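Local structure of IroE-like serine hydrolase (Shewanella oneidensis, 3GFF) at residues A[90-95]-A[172-177]; A[97-102]-A[208-213]; A[140-145]-A[164-169]; A[199-204]-A[219-224]. The protein probably hydrolyses ester bonds as a serine hydrolase of the esterase D family, which adopts the alpha/beta-hydrolase fold. All coordinates share one frame; numbering follows the deposited sequence.

Contact 1. Residues A[90-95]-A[172-177]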
# COMPACT_ATOMS: atom_id res chain seq x y z
N TYR A 90 -10.13 23.08 5.55
CA TYR A 90 -9.56 22.55 4.32
C TYR A 90 -9.95 23.32 3.08
O TYR A 90 -9.50 22.96 1.99
CB TYR A 90 -9.89 21.04 4.19
CG TYR A 90 -9.05 20.12 5.05
CD1 TYR A 90 -8.41 20.58 6.19
CD2 TYR A 90 -8.99 18.76 4.78
CE1 TYR A 90 -7.67 19.75 6.97
CE2 TYR A 90 -8.24 17.89 5.60
CZ TYR A 90 -7.60 18.40 6.70
OH TYR A 90 -6.87 17.58 7.56
N THR A 91 -10.76 24.37 3.24
CA THR A 91 -11.22 25.20 2.12
C THR A 91 -10.55 26.57 2.13
O THR A 91 -10.54 27.25 3.13
CB THR A 91 -12.77 25.30 2.09
OG1 THR A 91 -13.28 25.80 3.33
CG2 THR A 91 -13.38 23.90 1.81
N PRO A 92 -9.92 26.94 1.01
CA PRO A 92 -9.20 28.20 0.92
C PRO A 92 -10.09 29.41 0.68
O PRO A 92 -9.70 30.54 1.06
CB PRO A 92 -8.25 27.97 -0.25
CG PRO A 92 -8.96 26.95 -1.13
CD PRO A 92 -9.81 26.13 -0.23
N THR A 93 -11.25 29.19 0.06
CA THR A 93 -12.21 30.23 -0.20
C THR A 93 -13.58 29.82 0.35
O THR A 93 -13.87 28.64 0.56
CB THR A 93 -12.29 30.56 -1.72
OG1 THR A 93 -12.59 29.37 -2.48
CG2 THR A 93 -10.96 31.13 -2.20
N HIS A 94 -14.40 30.83 0.59
CA HIS A 94 -15.74 30.69 1.10
C HIS A 94 -16.78 30.69 -0.03
O HIS A 94 -16.78 31.56 -0.89
CB HIS A 94 -16.05 31.86 2.04
CG HIS A 94 -17.47 31.86 2.55
ND1 HIS A 94 -17.94 30.92 3.44
CD2 HIS A 94 -18.52 32.68 2.26
CE1 HIS A 94 -19.22 31.16 3.68
NE2 HIS A 94 -19.60 32.20 2.96
N THR A 95 -17.67 29.71 0.02
CA THR A 95 -18.85 29.63 -0.86
C THR A 95 -19.85 28.72 -0.15
O THR A 95 -19.47 27.84 0.62
CB THR A 95 -18.56 29.07 -2.28
OG1 THR A 95 -19.75 29.12 -3.08
CG2 THR A 95 -18.07 27.63 -2.21
N LEU A 172 -10.42 20.19 -6.65
CA LEU A 172 -10.33 21.47 -7.35
C LEU A 172 -11.71 21.99 -7.76
O LEU A 172 -11.85 23.17 -8.08
CB LEU A 172 -9.41 21.36 -8.60
CG LEU A 172 -7.91 21.09 -8.37
CD1 LEU A 172 -7.11 20.94 -9.72
CD2 LEU A 172 -7.31 22.23 -7.58
N TRP A 173 -12.70 21.11 -7.81
CA TRP A 173 -14.07 21.54 -8.10
C TRP A 173 -14.61 22.52 -7.03
O TRP A 173 -15.53 23.34 -7.30
CB TRP A 173 -14.99 20.33 -8.23
CG TRP A 173 -15.07 19.52 -6.98
CD1 TRP A 173 -14.35 18.40 -6.71
CD2 TRP A 173 -15.88 19.78 -5.82
NE1 TRP A 173 -14.69 17.93 -5.46
CE2 TRP A 173 -15.60 18.77 -4.89
CE3 TRP A 173 -16.81 20.78 -5.49
CZ2 TRP A 173 -16.22 18.70 -3.64
CZ3 TRP A 173 -17.41 20.73 -4.24
CH2 TRP A 173 -17.11 19.69 -3.34
N PHE A 174 -14.01 22.51 -5.84
CA PHE A 174 -14.52 23.36 -4.80
C PHE A 174 -14.39 24.82 -5.20
O PHE A 174 -13.31 25.28 -5.58
CB PHE A 174 -13.88 23.09 -3.44
CG PHE A 174 -14.41 23.99 -2.38
CD1 PHE A 174 -15.61 23.71 -1.78
CD2 PHE A 174 -13.77 25.15 -2.06
CE1 PHE A 174 -16.14 24.55 -0.84
CE2 PHE A 174 -14.28 26.00 -1.11
CZ PHE A 174 -15.45 25.69 -0.48
N ASP A 175 -15.51 25.53 -5.13
CA ASP A 175 -15.59 26.95 -5.46
C ASP A 175 -14.96 27.23 -6.81
O ASP A 175 -14.29 28.26 -6.98
CB ASP A 175 -14.98 27.80 -4.34
CG ASP A 175 -15.19 29.30 -4.55
OD1 ASP A 175 -16.11 29.69 -5.29
OD2 ASP A 175 -14.45 30.12 -3.97
N SER A 176 -15.17 26.32 -7.76
CA SER A 176 -14.75 26.48 -9.16
C SER A 176 -15.82 27.27 -9.93
O SER A 176 -17.04 27.04 -9.74
CB SER A 176 -14.54 25.15 -9.86
OG SER A 176 -15.67 24.30 -9.76
N PRO A 177 -15.38 28.12 -10.89
CA PRO A 177 -13.99 28.33 -11.34
C PRO A 177 -13.10 29.27 -10.53
O PRO A 177 -11.91 29.36 -10.80
CB PRO A 177 -14.20 28.93 -12.75
CG PRO A 177 -15.44 29.71 -12.63
CD PRO A 177 -16.32 28.99 -11.63
O HOH W 1 -18.69 28.64 -5.60

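Contact 2. Residues A[97-102]-A[208-213]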
# COMPACT_ATOMS: atom_id res chain seq x y z
N VAL A 97 -22.18 27.16 -2.12
CA VAL A 97 -22.72 26.37 -3.21
C VAL A 97 -21.73 25.38 -3.83
O VAL A 97 -20.53 25.54 -3.73
CB VAL A 97 -23.31 27.27 -4.38
CG1 VAL A 97 -24.53 28.11 -3.92
CG2 VAL A 97 -22.23 28.17 -5.00
N LEU A 98 -22.30 24.34 -4.45
CA LEU A 98 -21.56 23.36 -5.24
C LEU A 98 -21.34 24.01 -6.62
O LEU A 98 -21.95 25.02 -6.90
CB LEU A 98 -22.37 22.06 -5.38
CG LEU A 98 -22.60 21.22 -4.13
CD1 LEU A 98 -23.90 20.42 -4.20
CD2 LEU A 98 -21.38 20.30 -3.86
N PRO A 99 -20.48 23.44 -7.48
CA PRO A 99 -20.22 23.99 -8.82
C PRO A 99 -21.46 24.16 -9.69
O PRO A 99 -21.48 25.00 -10.60
CB PRO A 99 -19.29 22.94 -9.45
CG PRO A 99 -18.61 22.31 -8.30
CD PRO A 99 -19.65 22.24 -7.22
N SER A 100 -22.48 23.35 -9.40
CA SER A 100 -23.76 23.41 -10.10
C SER A 100 -24.55 24.65 -9.77
O SER A 100 -25.48 24.98 -10.53
CB SER A 100 -24.62 22.22 -9.67
OG SER A 100 -24.73 22.19 -8.26
N GLY A 101 -24.22 25.32 -8.65
CA GLY A 101 -24.98 26.49 -8.18
C GLY A 101 -25.96 26.13 -7.06
O GLY A 101 -26.52 26.99 -6.42
N ASN A 102 -26.15 24.83 -6.83
CA ASN A 102 -27.03 24.34 -5.77
C ASN A 102 -26.32 24.45 -4.42
O ASN A 102 -25.11 24.37 -4.35
CB ASN A 102 -27.40 22.90 -6.07
CG ASN A 102 -28.20 22.77 -7.34
OD1 ASN A 102 -28.96 23.67 -7.70
ND2 ASN A 102 -28.04 21.64 -8.03
N PRO A 208 -19.00 15.69 -7.17
CA PRO A 208 -19.94 16.33 -6.23
C PRO A 208 -20.80 17.40 -6.90
O PRO A 208 -20.30 18.25 -7.67
CB PRO A 208 -19.00 16.94 -5.18
CG PRO A 208 -17.89 15.99 -5.15
CD PRO A 208 -17.64 15.60 -6.59
N GLY A 209 -22.10 17.32 -6.62
CA GLY A 209 -23.09 18.23 -7.18
C GLY A 209 -23.51 17.91 -8.61
O GLY A 209 -24.43 18.52 -9.13
N PHE A 210 -22.84 16.96 -9.27
CA PHE A 210 -23.16 16.60 -10.66
C PHE A 210 -23.60 15.15 -10.84
O PHE A 210 -24.23 14.81 -11.84
CB PHE A 210 -21.98 16.91 -11.62
CG PHE A 210 -21.68 18.40 -11.76
CD1 PHE A 210 -22.65 19.27 -12.27
CD2 PHE A 210 -20.43 18.92 -11.44
CE1 PHE A 210 -22.39 20.61 -12.42
CE2 PHE A 210 -20.16 20.26 -11.60
CZ PHE A 210 -21.14 21.12 -12.09
N GLY A 211 -23.31 14.29 -9.88
CA GLY A 211 -23.70 12.90 -10.06
C GLY A 211 -22.66 12.26 -10.94
O GLY A 211 -21.47 12.52 -10.76
N VAL A 212 -23.11 11.43 -11.87
CA VAL A 212 -22.24 10.74 -12.81
C VAL A 212 -21.68 11.80 -13.74
O VAL A 212 -22.39 12.37 -14.58
CB VAL A 212 -22.97 9.61 -13.54
CG1 VAL A 212 -22.10 8.97 -14.61
CG2 VAL A 212 -23.38 8.58 -12.52
N SER A 213 -20.39 12.09 -13.53
CA SER A 213 -19.73 13.17 -14.20
C SER A 213 -18.23 13.14 -13.93
O SER A 213 -17.81 12.91 -12.80
CB SER A 213 -20.37 14.47 -13.66
OG SER A 213 -19.53 15.58 -13.72

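Contact 3. Residues A[140-145]-A[164-169]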
# COMPACT_ATOMS: atom_id res chain seq x y z
N VAL A 140 7.23 17.76 4.52
CA VAL A 140 6.37 17.32 3.43
C VAL A 140 4.91 17.37 3.89
O VAL A 140 4.62 16.97 4.99
CB VAL A 140 6.74 15.85 2.98
CG1 VAL A 140 5.79 15.31 1.88
CG2 VAL A 140 8.20 15.80 2.51
N LEU A 141 4.01 17.87 3.05
CA LEU A 141 2.57 17.91 3.35
C LEU A 141 1.88 16.97 2.37
O LEU A 141 2.11 17.08 1.13
CB LEU A 141 1.98 19.33 3.27
CG LEU A 141 0.47 19.53 3.60
CD1 LEU A 141 0.14 19.10 5.03
CD2 LEU A 141 0.08 21.00 3.38
N VAL A 142 1.07 16.05 2.92
CA VAL A 142 0.28 15.09 2.14
C VAL A 142 -1.23 15.39 2.37
O VAL A 142 -1.76 15.26 3.48
CB VAL A 142 0.61 13.60 2.51
CG1 VAL A 142 -0.22 12.61 1.67
CG2 VAL A 142 2.11 13.31 2.37
N GLY A 143 -1.90 15.83 1.30
CA GLY A 143 -3.31 16.17 1.35
C GLY A 143 -4.06 15.38 0.29
O GLY A 143 -3.61 15.28 -0.85
N HIS A 144 -5.19 14.79 0.69
CA HIS A 144 -6.05 14.02 -0.18
C HIS A 144 -7.44 14.64 -0.18
O HIS A 144 -7.92 15.09 0.89
CB HIS A 144 -6.13 12.59 0.35
CG HIS A 144 -7.18 11.75 -0.30
ND1 HIS A 144 -8.36 11.46 0.32
CD2 HIS A 144 -7.24 11.18 -1.53
CE1 HIS A 144 -9.10 10.71 -0.48
NE2 HIS A 144 -8.45 10.54 -1.62
N SER A 145 -8.08 14.67 -1.34
CA SER A 145 -9.43 15.20 -1.49
C SER A 145 -9.40 16.65 -1.09
O SER A 145 -8.56 17.41 -1.58
CB SER A 145 -10.44 14.38 -0.67
OG SER A 145 -11.81 14.70 -0.99
N ALA A 164 7.84 20.27 -0.04
CA ALA A 164 7.23 19.26 -0.92
C ALA A 164 5.80 19.04 -0.55
O ALA A 164 5.45 18.96 0.65
CB ALA A 164 7.99 17.89 -0.83
N TYR A 165 5.00 18.83 -1.58
CA TYR A 165 3.58 18.57 -1.42
C TYR A 165 3.12 17.38 -2.26
O TYR A 165 3.53 17.20 -3.42
CB TYR A 165 2.77 19.80 -1.87
CG TYR A 165 3.09 21.10 -1.14
CD1 TYR A 165 2.44 21.40 0.04
CD2 TYR A 165 3.99 22.02 -1.63
CE1 TYR A 165 2.71 22.56 0.73
CE2 TYR A 165 4.24 23.22 -0.96
CZ TYR A 165 3.59 23.47 0.23
OH TYR A 165 3.77 24.60 0.98
N LEU A 166 2.24 16.61 -1.65
CA LEU A 166 1.57 15.50 -2.27
C LEU A 166 0.11 15.87 -2.26
O LEU A 166 -0.49 15.97 -1.18
CB LEU A 166 1.80 14.16 -1.53
CG LEU A 166 2.99 13.36 -2.08
CD1 LEU A 166 4.30 14.02 -1.72
CD2 LEU A 166 2.94 11.89 -1.61
N ALA A 167 -0.44 16.09 -3.46
CA ALA A 167 -1.86 16.46 -3.64
C ALA A 167 -2.56 15.27 -4.31
O ALA A 167 -2.38 15.02 -5.48
CB ALA A 167 -1.99 17.72 -4.47
N LEU A 168 -3.31 14.51 -3.52
CA LEU A 168 -3.93 13.26 -3.95
C LEU A 168 -5.43 13.44 -4.27
O LEU A 168 -6.28 13.51 -3.39
CB LEU A 168 -3.70 12.18 -2.89
CG LEU A 168 -2.23 12.05 -2.38
CD1 LEU A 168 -2.07 10.99 -1.24
CD2 LEU A 168 -1.30 11.81 -3.56
N ASP A 169 -5.70 13.51 -5.55
CA ASP A 169 -7.03 13.71 -6.13
C ASP A 169 -7.69 14.92 -5.54
O ASP A 169 -8.78 14.87 -5.03
CB ASP A 169 -7.89 12.47 -5.98
CG ASP A 169 -8.77 12.25 -7.18
OD1 ASP A 169 -8.29 12.54 -8.30
OD2 ASP A 169 -9.91 11.78 -7.01

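Contact 4. Residues A[199-204]-A[219-224]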
# COMPACT_ATOMS: atom_id res chain seq x y z
N MSE A 199 1.07 15.34 -8.09
CA MSE A 199 -0.39 15.16 -8.15
C MSE A 199 -0.77 13.73 -8.52
O MSE A 199 -0.26 13.17 -9.51
CB MSE A 199 -1.03 16.11 -9.18
CG MSE A 199 -1.00 17.56 -8.80
SE MSE A 199 -1.65 18.70 -10.21
CE MSE A 199 -3.47 17.97 -10.38
N ALA A 200 -1.68 13.13 -7.75
CA ALA A 200 -2.25 11.82 -8.09
C ALA A 200 -3.60 12.20 -8.65
O ALA A 200 -4.28 13.06 -8.07
CB ALA A 200 -2.42 10.90 -6.85
N ILE A 201 -4.00 11.58 -9.75
CA ILE A 201 -5.26 11.88 -10.39
C ILE A 201 -6.00 10.57 -10.64
O ILE A 201 -5.54 9.74 -11.44
CB ILE A 201 -5.08 12.65 -11.74
CG1 ILE A 201 -4.22 13.90 -11.54
CG2 ILE A 201 -6.46 13.02 -12.34
CD1 ILE A 201 -3.80 14.66 -12.84
N ALA A 202 -7.13 10.37 -9.95
CA ALA A 202 -7.92 9.15 -10.07
C ALA A 202 -8.99 9.27 -11.18
O ALA A 202 -9.04 10.26 -11.89
CB ALA A 202 -8.56 8.79 -8.71
N ASN A 203 -9.83 8.24 -11.30
CA ASN A 203 -10.88 8.17 -12.32
C ASN A 203 -12.28 7.95 -11.66
O ASN A 203 -12.96 6.96 -11.95
CB ASN A 203 -10.53 7.02 -13.28
CG ASN A 203 -11.43 6.98 -14.53
OD1 ASN A 203 -12.02 7.97 -14.91
ND2 ASN A 203 -11.55 5.81 -15.14
N ASN A 204 -12.69 8.85 -10.76
CA ASN A 204 -13.97 8.70 -10.03
C ASN A 204 -15.14 8.97 -10.99
O ASN A 204 -15.11 9.99 -11.71
CB ASN A 204 -14.04 9.68 -8.87
CG ASN A 204 -15.04 9.25 -7.79
OD1 ASN A 204 -14.88 8.21 -7.17
ND2 ASN A 204 -16.03 10.10 -7.52
N LEU A 219 -10.95 18.70 -14.17
CA LEU A 219 -10.28 19.83 -13.49
C LEU A 219 -8.86 19.47 -13.12
O LEU A 219 -7.97 20.31 -13.29
CB LEU A 219 -11.04 20.28 -12.22
CG LEU A 219 -12.00 21.48 -12.38
CD1 LEU A 219 -12.63 21.58 -13.73
CD2 LEU A 219 -13.04 21.51 -11.32
N ASN A 220 -8.66 18.26 -12.61
CA ASN A 220 -7.31 17.78 -12.25
C ASN A 220 -6.36 17.60 -13.44
O ASN A 220 -5.21 18.03 -13.37
CB ASN A 220 -7.36 16.48 -11.43
CG ASN A 220 -7.54 16.74 -9.94
OD1 ASN A 220 -6.56 16.85 -9.22
ND2 ASN A 220 -8.77 16.86 -9.48
N LEU A 221 -6.84 16.91 -14.48
CA LEU A 221 -6.04 16.62 -15.67
C LEU A 221 -5.60 17.88 -16.43
O LEU A 221 -4.49 17.93 -16.98
CB LEU A 221 -6.83 15.72 -16.62
CG LEU A 221 -7.12 14.28 -16.23
CD1 LEU A 221 -8.14 13.68 -17.23
CD2 LEU A 221 -5.84 13.45 -16.20
N ALA A 222 -6.50 18.87 -16.50
CA ALA A 222 -6.23 20.12 -17.18
C ALA A 222 -5.26 20.99 -16.42
O ALA A 222 -4.48 21.74 -17.04
CB ALA A 222 -7.57 20.89 -17.44
N PHE A 223 -5.29 20.92 -15.09
CA PHE A 223 -4.40 21.74 -14.26
C PHE A 223 -2.97 21.17 -14.33
O PHE A 223 -2.00 21.94 -14.41
CB PHE A 223 -4.94 21.88 -12.82
CG PHE A 223 -4.13 22.77 -11.94
CD1 PHE A 223 -4.08 24.14 -12.17
CD2 PHE A 223 -3.43 22.26 -10.87
CE1 PHE A 223 -3.31 24.97 -11.38
CE2 PHE A 223 -2.67 23.09 -10.07
CZ PHE A 223 -2.62 24.45 -10.32
N ALA A 224 -2.88 19.84 -14.31
CA ALA A 224 -1.61 19.11 -14.46
C ALA A 224 -1.00 19.43 -15.83
O ALA A 224 0.20 19.75 -15.92
CB ALA A 224 -1.84 17.55 -14.32

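Contact 1. Residues A[90-95]-A[172-177]
Phe174 meets Thr91, Thr93 and Thr95 where the loop after strand 164-168 of this alpha/beta-hydrolase fold packs on the loop 90-95. It is the second residue of a type II beta turn from Trp173 to Ser176. With CG anti to the backbone N (chi1 180°), the ring leaves the turn toward the threonines. Thr91 lays its methyl over one ring face: CG2 sits 3.7 Å from the ring centroid and 17° off the normal, a CH-pi contact in which the two side chains cross at about a right angle. Thr91 OG1 is hydrogen-bonded to Met87 O and Gly112 N, which fixes the side chain about its CA-CB bond and so sets CG2 over the ring. In the ring plane, Thr93 O comes 3.2 Å from Phe174 CE2 at the edge. Thr95 reaches toward the ring tip to tip, its CG2 3.7 Å from Phe174 CZ. Phe146 and Leu149 of helix 146-156 also touch the ring. An alanine here would take the ring away and would probably open a gap, leaving the methyls of Thr91 and Thr95 without their aromatic partner. Asp175, whose CG is also anti to its backbone N (chi1 -173°), turns OD2 to Thr93 directly and OD1 to Thr95 through a water. Thr93 OG1 donates to Asp175 OD2 at 2.5 Å, a very short separation to be read with caution. The methyl Thr95 CG2 lies 3.8 Å from Asp175 CB. The bridging water donates to Asp175 OD1 at 2.8 Å and is hydrogen-bonded at 2.8 Å to Thr95 OG1.

Contact 2. Residues A[97-102]-A[208-213]
Phe210 and Leu98 both hold CG anti to the carbonyl carbon (chi1 -66° and -68°), which starts each side chain off beside its backbone N; the Phe210 ring ends beside Pro99 and Ser100. Pro99 CB comes 3.5 Å from Phe210 CE2, the two side chains crossing obliquely, while Ser100 N stands 3.7 Å from Phe210 CZ. Leu98 rests both methyls on Pro208 and Gly209: CD1 is 3.8 Å from Gly209 CA, and CD2 is 4.3 Å from Pro208 CB. Ser100 CB packs 3.7 Å from Gly209 O. Gly209 has a positive phi (79°) and meets Leu98 so closely that a side chain there would collide with Leu98 CB. The partners are two surface turns. Residues 98-101 form a type I beta turn, closed by Gly101 N to Leu98 O at 2.9 Å. Residues 208-210 link the short antiparallel strands 206-207 and 211-212, where Phe210 and Gly211 together face Ser207 in a classic beta bulge. Trp173 touches both Pro99 and Pro208, placing the contact against the loop between strand 164-168 and helix 178-189. Phe210 also meets the ring of Tyr215, and Val212 packs on Tyr271 of the second subunit. Within 97-102, Asn102 N makes a weak hydrogen bond of 3.3 Å to Ser100 OG.

Contact 3. Residues A[140-145]-A[164-169]
Leu168 O is approached by two neighbouring residues of the opposite segment. Ser145 N donates a hydrogen bond to it at 3.0 Å. His144 CA makes a CA-H...O contact with Leu168 O at 3.3 Å, and the imidazole carbon His144 CD2 is also close to Leu168 O, at 3.1 Å. A chi1 of 169° sets His144 CG anti to the backbone N; Leu168 CB lies in the ring plane, at its edge, and the two side chains cross at about a right angle. His144 NE2 is hydrogen-bonded to His247 O. Behind this end, residues 140-144 and 164-168 run parallel, at 8°; strands 138-144 and 164-168 belong to a beta-alpha-beta unit, connected through helix 146-156. Backbone bonds pass back and forth, among them Leu168 N to Gly143 O at 2.8 Å and Gly143 N to Leu166 O at 2.9 Å. On the face toward helix 250-263, Val142 CG1 packs 3.8 Å from Leu168 CD1 and Val140 CG2 sits beside Ala164 CB. On the face toward helix 146-156, Leu141 CB lies 3.9 Å from Tyr165 CD1. Strand and helix meet at Ser145, whose positive phi (60°) is consistent with the strained nucleophile elbow of alpha/beta hydrolases. Ser145 OG is hydrogen-bonded to His247 NE2, and Asp169 OD2 to His247 ND1 and His216 NE2. Ser145, His247 and Asp169 are thus consistent with a catalytic triad, in which the parallel strand pairing holds the probable nucleophile and acid at adjacent strand ends.

Contact 4. Residues A[199-204]-A[219-224]
Ile201 packs on Asn220, Leu221 and Ala224, and Met199, two residues earlier on strand 195-201, on Asn220 and Phe223. Ile201 has CG2 anti to the backbone N, and this methyl lies 3.7 Å from Asn220 CB and 3.9 Å from Leu221 CD2. Its other branch is extended (chi2 172°), bringing CD1 to 3.8 Å from Ala224 CB. Met199, a selenomethionine, bends at the end of its chain (chi3 60°), so that CE lies 3.5 Å from both Asn220 O and Asn220 OD1. Its SE comes 4.0 Å from Phe223 CD2, an oblique Met-aromatic contact in which the two side chains cross at about a right angle. An alanine in place of Ile201 would probably open a gap between strand and helix, leaving Asn220 CB, Leu221 CD2 and the methyl of Ala224 without that packing partner. In the next shell, Asn220 ND2 is hydrogen-bonded to Thr170 O and to His216 O, which pins the amide whose OD1 meets Met199. Met152 of helix 146-156 touches both Met199 and Phe223, while Phe237 and Ala239 of strand 235-241 touch Met199. Phe223 also touches Leu180, Leu183 and Val187 of helix 178-189. Beyond Ile201, Ala202 N is hydrogen-bonded to Asp169 OD1, the probable acid of a Ser-His-Asp triad. The axes of 199-201 and 219-224 approach to 9.1 Å at 141°. Helix 215-230 lies in the connection between the neighbouring parallel strands 195-201 and 235-241, the layering of helix on sheet found in the alpha/beta-hydrolase fold.

How the contacts relate
Contacts 3 and 4 are buried and share the central sheet: strands 164-168 and 195-201 are neighbours in it, and Asp169 N probably bonds to Ala200 O. Contact 3 rests on regular backbone bonds, whereas contact 4 is side-chain packing of a helix on that sheet. Contact 1 is partly buried and mixes an aromatic ring with threonine, aspartate and water. Contact 2, whose centre lies about 29 Å from the centre of the chain, is a surface meeting of two turns through apolar and backbone contacts. Residues 172-177 tie three contacts together: Trp173 also reaches Leu98 of contact 2, and Leu172 and Trp173 lean on Leu219 of contact 4.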